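Local atomic coordinates of NEDD8-conjugating enzyme UBC12 (Saccharomyces cerevisiae, PDB entry 3O2U), a protein that accepts the ubiquitin-like protein Rub1 (NEDD8) from its E1 enzyme and catalyses its covalent attachment to other proteins, chiefly the cullin Cdc53. Residues S81-L86 and K98-K103; T46-I52 and K65-R71. All blocks are in the same frame, centred on the assembly; numbering follows the deposited sequence.

Interaction 1: S81-L86 and K98-K103; sequences SINFNL and KVVCLK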
loop_
_atom_site.group_PDB
_atom_site.type_symbol
_atom_site.label_atom_id
_atom_site.label_comp_id
_atom_site.label_asym_id
_atom_site.label_seq_id
_atom_site.Cartn_x
_atom_site.Cartn_y
_atom_site.Cartn_z
ATOM N N SER A 81 -15.287 0.707 -1.821
ATOM C CA SER A 81 -14.020 1.305 -2.243
ATOM C C SER A 81 -13.034 1.426 -1.069
ATOM O O SER A 81 -13.277 2.179 -0.126
ATOM C CB SER A 81 -14.268 2.673 -2.897
ATOM O OG SER A 81 -14.975 2.525 -4.121
ATOM N N ILE A 82 -11.938 0.675 -1.119
ATOM C CA ILE A 82 -10.930 0.728 -0.059
ATOM C C ILE A 82 -9.665 1.369 -0.590
ATOM O O ILE A 82 -9.066 0.867 -1.532
ATOM C CB ILE A 82 -10.597 -0.660 0.506
ATOM C CG1 ILE A 82 -11.882 -1.403 0.918
ATOM C CG2 ILE A 82 -9.646 -0.519 1.691
ATOM C CD1 ILE A 82 -12.551 -2.198 -0.230
ATOM N N ASN A 83 -9.286 2.516 -0.038
ATOM C CA ASN A 83 -8.087 3.180 -0.527
ATOM C C ASN A 83 -6.892 2.981 0.397
ATOM O O ASN A 83 -7.047 2.825 1.613
ATOM C CB ASN A 83 -8.334 4.668 -0.866
ATOM C CG ASN A 83 -8.846 5.479 0.321
ATOM O OD1 ASN A 83 -9.459 4.947 1.243
ATOM N ND2 ASN A 83 -8.600 6.789 0.286
ATOM N N PHE A 84 -5.703 2.970 -0.202
ATOM C CA PHE A 84 -4.446 2.739 0.509
ATOM C C PHE A 84 -3.455 3.810 0.072
ATOM O O PHE A 84 -3.455 4.238 -1.082
ATOM C CB PHE A 84 -3.820 1.384 0.134
ATOM C CG PHE A 84 -4.669 0.195 0.479
ATOM C CD1 PHE A 84 -4.469 -0.505 1.667
ATOM C CD2 PHE A 84 -5.672 -0.228 -0.384
ATOM C CE1 PHE A 84 -5.260 -1.630 1.980
ATOM C CE2 PHE A 84 -6.461 -1.348 -0.077
ATOM C CZ PHE A 84 -6.257 -2.042 1.100
ATOM N N ASN A 85 -2.594 4.221 0.990
ATOM C CA ASN A 85 -1.458 5.051 0.626
ATOM C C ASN A 85 -0.240 4.147 0.576
ATOM O O ASN A 85 -0.064 3.293 1.449
ATOM C CB ASN A 85 -1.235 6.159 1.653
ATOM C CG ASN A 85 -1.800 7.503 1.212
ATOM O OD1 ASN A 85 -2.253 7.665 0.080
ATOM N ND2 ASN A 85 -1.777 8.470 2.114
ATOM N N LEU A 86 0.578 4.310 -0.454
ATOM C CA LEU A 86 1.851 3.595 -0.544
ATOM C C LEU A 86 2.988 4.618 -0.498
ATOM O O LEU A 86 3.075 5.480 -1.385
ATOM C CB LEU A 86 1.929 2.795 -1.850
ATOM C CG LEU A 86 1.167 1.460 -1.951
ATOM C CD1 LEU A 86 -0.326 1.646 -1.751
ATOM C CD2 LEU A 86 1.432 0.847 -3.296
ATOM N N LYS A 98 5.903 1.395 2.342
ATOM C CA LYS A 98 5.001 1.228 3.476
ATOM C C LYS A 98 3.559 1.342 2.968
ATOM O O LYS A 98 3.251 2.240 2.219
ATOM C CB LYS A 98 5.272 2.313 4.516
ATOM C CG LYS A 98 4.196 2.426 5.584
ATOM C CD LYS A 98 4.774 3.030 6.842
ATOM C CE LYS A 98 3.740 3.100 7.952
ATOM N NZ LYS A 98 2.712 4.117 7.618
ATOM N N VAL A 99 2.690 0.412 3.348
ATOM C CA VAL A 99 1.311 0.438 2.886
ATOM C C VAL A 99 0.418 0.749 4.088
ATOM O O VAL A 99 0.555 0.128 5.143
ATOM C CB VAL A 99 0.932 -0.913 2.239
ATOM C CG1 VAL A 99 -0.547 -0.956 1.849
ATOM C CG2 VAL A 99 1.843 -1.186 1.041
ATOM N N VAL A 100 -0.463 1.729 3.932
ATOM C CA VAL A 100 -1.401 2.107 4.988
ATOM C C VAL A 100 -2.816 2.130 4.431
ATOM O O VAL A 100 -3.083 2.832 3.455
ATOM C CB VAL A 100 -1.086 3.525 5.532
ATOM C CG1 VAL A 100 -2.065 3.908 6.619
ATOM C CG2 VAL A 100 0.336 3.587 6.063
ATOM N N CYS A 101 -3.722 1.374 5.039
ATOM C CA CYS A 101 -5.134 1.418 4.631
ATOM C C CYS A 101 -5.798 2.647 5.251
ATOM O O CYS A 101 -5.654 2.898 6.445
ATOM C CB CYS A 101 -5.877 0.137 5.045
ATOM S SG CYS A 101 -7.642 0.132 4.549
ATOM N N LEU A 102 -6.515 3.411 4.431
ATOM C CA LEU A 102 -7.000 4.722 4.816
ATOM C C LEU A 102 -8.450 4.690 5.267
ATOM O O LEU A 102 -9.037 5.733 5.522
ATOM C CB LEU A 102 -6.861 5.702 3.646
ATOM C CG LEU A 102 -5.463 5.805 3.048
ATOM C CD1 LEU A 102 -5.451 6.874 1.970
ATOM C CD2 LEU A 102 -4.445 6.116 4.146
ATOM N N LYS A 103 -9.027 3.491 5.341
ATOM C CA LYS A 103 -10.402 3.328 5.791
ATOM C C LYS A 103 -10.477 2.313 6.929
ATOM O O LYS A 103 -9.756 1.319 6.924
ATOM C CB LYS A 103 -11.292 2.854 4.631
ATOM C CG LYS A 103 -11.503 3.896 3.527
ATOM C CD LYS A 103 -12.234 5.125 4.059
ATOM C CE LYS A 103 -12.731 6.051 2.924
ATOM N NZ LYS A 103 -11.638 6.523 2.027
HETATM O O HOH W 1 -9.205 8.882 2.454
#

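Interaction 2: T46-I52 and K65-R71; sequences TVTLNVI and KLEVIVR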
loop_
_atom_site.group_PDB
_atom_site.type_symbol
_atom_site.label_atom_id
_atom_site.label_comp_id
_atom_site.label_asym_id
_atom_site.label_seq_id
_atom_site.Cartn_x
_atom_site.Cartn_y
_atom_site.Cartn_z
ATOM N N THR A 46 -11.001 -2.659 -11.647
ATOM C CA THR A 46 -11.326 -2.606 -10.228
ATOM C C THR A 46 -10.279 -1.861 -9.398
ATOM O O THR A 46 -10.443 -1.696 -8.189
ATOM C CB THR A 46 -11.452 -4.013 -9.663
ATOM O OG1 THR A 46 -10.353 -4.788 -10.154
ATOM C CG2 THR A 46 -12.769 -4.655 -10.118
ATOM N N VAL A 47 -9.205 -1.422 -10.040
ATOM C CA VAL A 47 -8.171 -0.683 -9.328
ATOM C C VAL A 47 -7.811 0.613 -10.019
ATOM O O VAL A 47 -7.471 0.629 -11.204
ATOM C CB VAL A 47 -6.881 -1.492 -9.150
ATOM C CG1 VAL A 47 -5.819 -0.635 -8.404
ATOM C CG2 VAL A 47 -7.157 -2.784 -8.380
ATOM N N THR A 48 -7.871 1.705 -9.273
ATOM C CA THR A 48 -7.414 2.977 -9.803
ATOM C C THR A 48 -6.272 3.511 -8.932
ATOM O O THR A 48 -6.143 3.139 -7.761
ATOM C CB THR A 48 -8.567 3.967 -9.894
ATOM O OG1 THR A 48 -9.063 4.253 -8.585
ATOM C CG2 THR A 48 -9.697 3.363 -10.715
ATOM N N LEU A 49 -5.431 4.360 -9.504
ATOM C CA LEU A 49 -4.213 4.787 -8.832
ATOM C C LEU A 49 -4.009 6.276 -9.065
ATOM O O LEU A 49 -4.178 6.756 -10.181
ATOM C CB LEU A 49 -3.017 3.992 -9.355
ATOM C CG LEU A 49 -1.678 4.255 -8.670
ATOM C CD1 LEU A 49 -0.714 3.125 -8.895
ATOM C CD2 LEU A 49 -1.065 5.561 -9.173
ATOM N N ASN A 50 -3.660 6.994 -8.001
ATOM C CA ASN A 50 -3.361 8.419 -8.068
ATOM C C ASN A 50 -1.949 8.637 -7.577
ATOM O O ASN A 50 -1.585 8.167 -6.492
ATOM C CB ASN A 50 -4.320 9.216 -7.182
ATOM C CG ASN A 50 -5.758 9.128 -7.661
ATOM O OD1 ASN A 50 -6.675 8.843 -6.886
ATOM N ND2 ASN A 50 -5.958 9.349 -8.952
ATOM N N VAL A 51 -1.147 9.336 -8.367
ATOM C CA VAL A 51 0.178 9.704 -7.908
ATOM C C VAL A 51 -0.015 10.917 -7.025
ATOM O O VAL A 51 -0.492 11.939 -7.498
ATOM C CB VAL A 51 1.107 10.098 -9.066
ATOM C CG1 VAL A 51 2.468 10.493 -8.515
ATOM C CG2 VAL A 51 1.238 8.957 -10.076
ATOM N N ILE A 52 0.352 10.814 -5.754
ATOM C CA ILE A 52 0.191 11.939 -4.834
ATOM C C ILE A 52 1.469 12.777 -4.854
ATOM O O ILE A 52 1.433 13.992 -5.112
ATOM C CB ILE A 52 -0.100 11.479 -3.383
ATOM C CG1 ILE A 52 -1.378 10.642 -3.312
ATOM C CG2 ILE A 52 -0.238 12.683 -2.446
ATOM C CD1 ILE A 52 -2.605 11.346 -3.871
ATOM N N LYS A 65 4.734 9.063 -3.222
ATOM C CA LYS A 65 3.570 8.526 -2.529
ATOM C C LYS A 65 2.430 8.322 -3.520
ATOM O O LYS A 65 2.173 9.183 -4.377
ATOM C CB LYS A 65 3.152 9.457 -1.390
ATOM C CG LYS A 65 1.974 8.954 -0.569
ATOM C CD LYS A 65 1.467 10.055 0.357
ATOM C CE LYS A 65 2.534 10.430 1.377
ATOM N NZ LYS A 65 2.281 9.677 2.628
ATOM N N LEU A 66 1.791 7.158 -3.439
ATOM C CA LEU A 66 0.693 6.816 -4.346
ATOM C C LEU A 66 -0.534 6.507 -3.510
ATOM O O LEU A 66 -0.413 6.024 -2.383
ATOM C CB LEU A 66 1.034 5.568 -5.174
ATOM C CG LEU A 66 2.427 5.493 -5.804
ATOM C CD1 LEU A 66 2.652 4.123 -6.455
ATOM C CD2 LEU A 66 2.641 6.613 -6.816
ATOM N N GLU A 67 -1.706 6.779 -4.069
ATOM C CA GLU A 67 -2.954 6.315 -3.478
ATOM C C GLU A 67 -3.510 5.214 -4.368
ATOM O O GLU A 67 -3.667 5.406 -5.571
ATOM C CB GLU A 67 -3.986 7.436 -3.390
ATOM C CG GLU A 67 -5.306 6.973 -2.758
ATOM C CD GLU A 67 -6.407 8.001 -2.871
ATOM O OE1 GLU A 67 -6.369 8.821 -3.817
ATOM O OE2 GLU A 67 -7.318 7.978 -2.015
ATOM N N VAL A 68 -3.806 4.063 -3.781
ATOM C CA VAL A 68 -4.350 2.949 -4.556
ATOM C C VAL A 68 -5.765 2.693 -4.076
ATOM O O VAL A 68 -5.973 2.488 -2.895
ATOM C CB VAL A 68 -3.523 1.658 -4.368
ATOM C CG1 VAL A 68 -4.242 0.470 -5.009
ATOM C CG2 VAL A 68 -2.148 1.822 -4.980
ATOM N N ILE A 69 -6.725 2.698 -4.998
ATOM C CA ILE A 69 -8.136 2.516 -4.650
ATOM C C ILE A 69 -8.682 1.197 -5.208
ATOM O O ILE A 69 -8.815 1.030 -6.421
ATOM C CB ILE A 69 -8.994 3.671 -5.176
ATOM C CG1 ILE A 69 -8.492 5.006 -4.605
ATOM C CG2 ILE A 69 -10.465 3.437 -4.809
ATOM C CD1 ILE A 69 -9.170 6.232 -5.192
ATOM N N VAL A 70 -8.992 0.262 -4.314
ATOM C CA VAL A 70 -9.522 -1.038 -4.706
ATOM C C VAL A 70 -11.050 -1.040 -4.584
ATOM O O VAL A 70 -11.590 -0.776 -3.509
ATOM C CB VAL A 70 -8.880 -2.156 -3.849
ATOM C CG1 VAL A 70 -9.371 -3.525 -4.277
ATOM C CG2 VAL A 70 -7.344 -2.089 -3.992
ATOM N N ARG A 71 -11.725 -1.312 -5.702
ATOM C CA ARG A 71 -13.189 -1.412 -5.754
ATOM C C ARG A 71 -13.577 -2.742 -6.416
ATOM O O ARG A 71 -13.787 -2.800 -7.624
ATOM C CB ARG A 71 -13.777 -0.238 -6.545
ATOM C CG ARG A 71 -15.311 -0.132 -6.486
ATOM C CD ARG A 71 -15.769 1.182 -7.095
ATOM N NE ARG A 71 -17.226 1.366 -7.071
ATOM C CZ ARG A 71 -18.040 0.973 -8.052
ATOM N NH1 ARG A 71 -17.547 0.350 -9.120
ATOM N NH2 ARG A 71 -19.346 1.192 -7.966
HETATM O O HOH W 2 -11.154 2.003 -7.962
#

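Interaction 1: S81-L86 and K98-K103
Phe84 and Cys101 face each other as an antiparallel non-hydrogen-bonded pair, buried and closely packed. Cys101 CB lies 3.6 Å from Phe84 CE1, while SG, swung anti to the backbone N (chi1 -180°), stands obliquely 4.5 Å from the centroid of the Phe84 ring and touches Ile82 CG2 at 3.6 Å. Val99 adds CG1 against Phe84 CD1 and CG2 against Leu86 CG, completing a buried face on which helix 131-143 rests through Phe142 and Leu131. Asn85 and Val100 exchange two backbone bonds, and Leu102 N donates to Asn83 O (2.9 Å, 167°). The other face is more polar and partly solvent-exposed. Leu102 CD1 is wedged between the amides of Asn83 and Asn85, 3.6 Å from Asn83 ND2. The bent Lys103 chain brings NZ above the plane of the Asn83 amide, 2.8 Å from OD1; Asn83 ND2 binds Glu67 and a water that Lys103 NZ reaches only weakly. Replacing Asn83 with an alanine would probably leave the Lys103 ammonium without this acceptor and Glu67 without its amide donor. The pairing is an antiparallel beta hairpin in the central sheet of the E2 (UBC) fold, with Val99 about 10 Å from Cys117, the predicted thioester cysteine, side chain to side chain.

Interaction 2: T46-I52 and K65-R71
With CG1 anti to the backbone N in both Val47 (chi1 179°) and Val68, these two methyls meet at 3.9 Å on the face of the sheet that packs against helix 131-143. Leu49 extends the apolar surface, its CD1 packing loosely against both Leu66 CD1 and Val68 CG2, and Val51 CG1 closes on Leu66 CD2. On the opposite face Thr48 OG1 sits 3.5 Å from Ile69 CB, and a water close to that hydroxyl donates to Ile69 O. Farther along, Asn50 and Glu67 run side by side with their amide and carboxylate planes turned 49° apart. Asn50 OD1 and Glu67 OE1 are two acceptors 3.1 Å apart, so no bond joins them; the carboxylate is instead held through OE2 by Asn83 of the next strand. The backbones carry the pairing, with Thr48 and Ile69 exchanging two bonds and Asn50 and Glu67 another two. Arg71 N to Thr46 O (2.8 Å) finishes one end. Ile52 N to Lys65 O, more bent at 144°, finishes the other, where the chain turns a corner and Ile52 CG1 reaches over toward Glu67 CB. This regular antiparallel pair, strand 47-51 on strand 65-70, forms the first two strands of the meandering four-stranded sheet of the ubiquitin-conjugating fold.

How the interactions relate
Following the chain from the N terminus, helices 3-21 and 29-39 come first; then interaction 2 closes the loop between Ile52 and Lys65 by pairing the first two strands. The chain next passes through residues 72-80 into strand 82-87, and interaction 1 closes a second loop, between Leu86 and Lys98. The two closures stand in series and neither nest nor cross. They are joined laterally where strand 65-70 borders strand 82-87: Phe84 O lies 2.7 Å from Val68 N, and Leu86 N lies 2.8 Å from Leu66 O, both probable hydrogen bonds. The result is one antiparallel sheet in sequential order, with helix 131-143 packed across one face of both contacts.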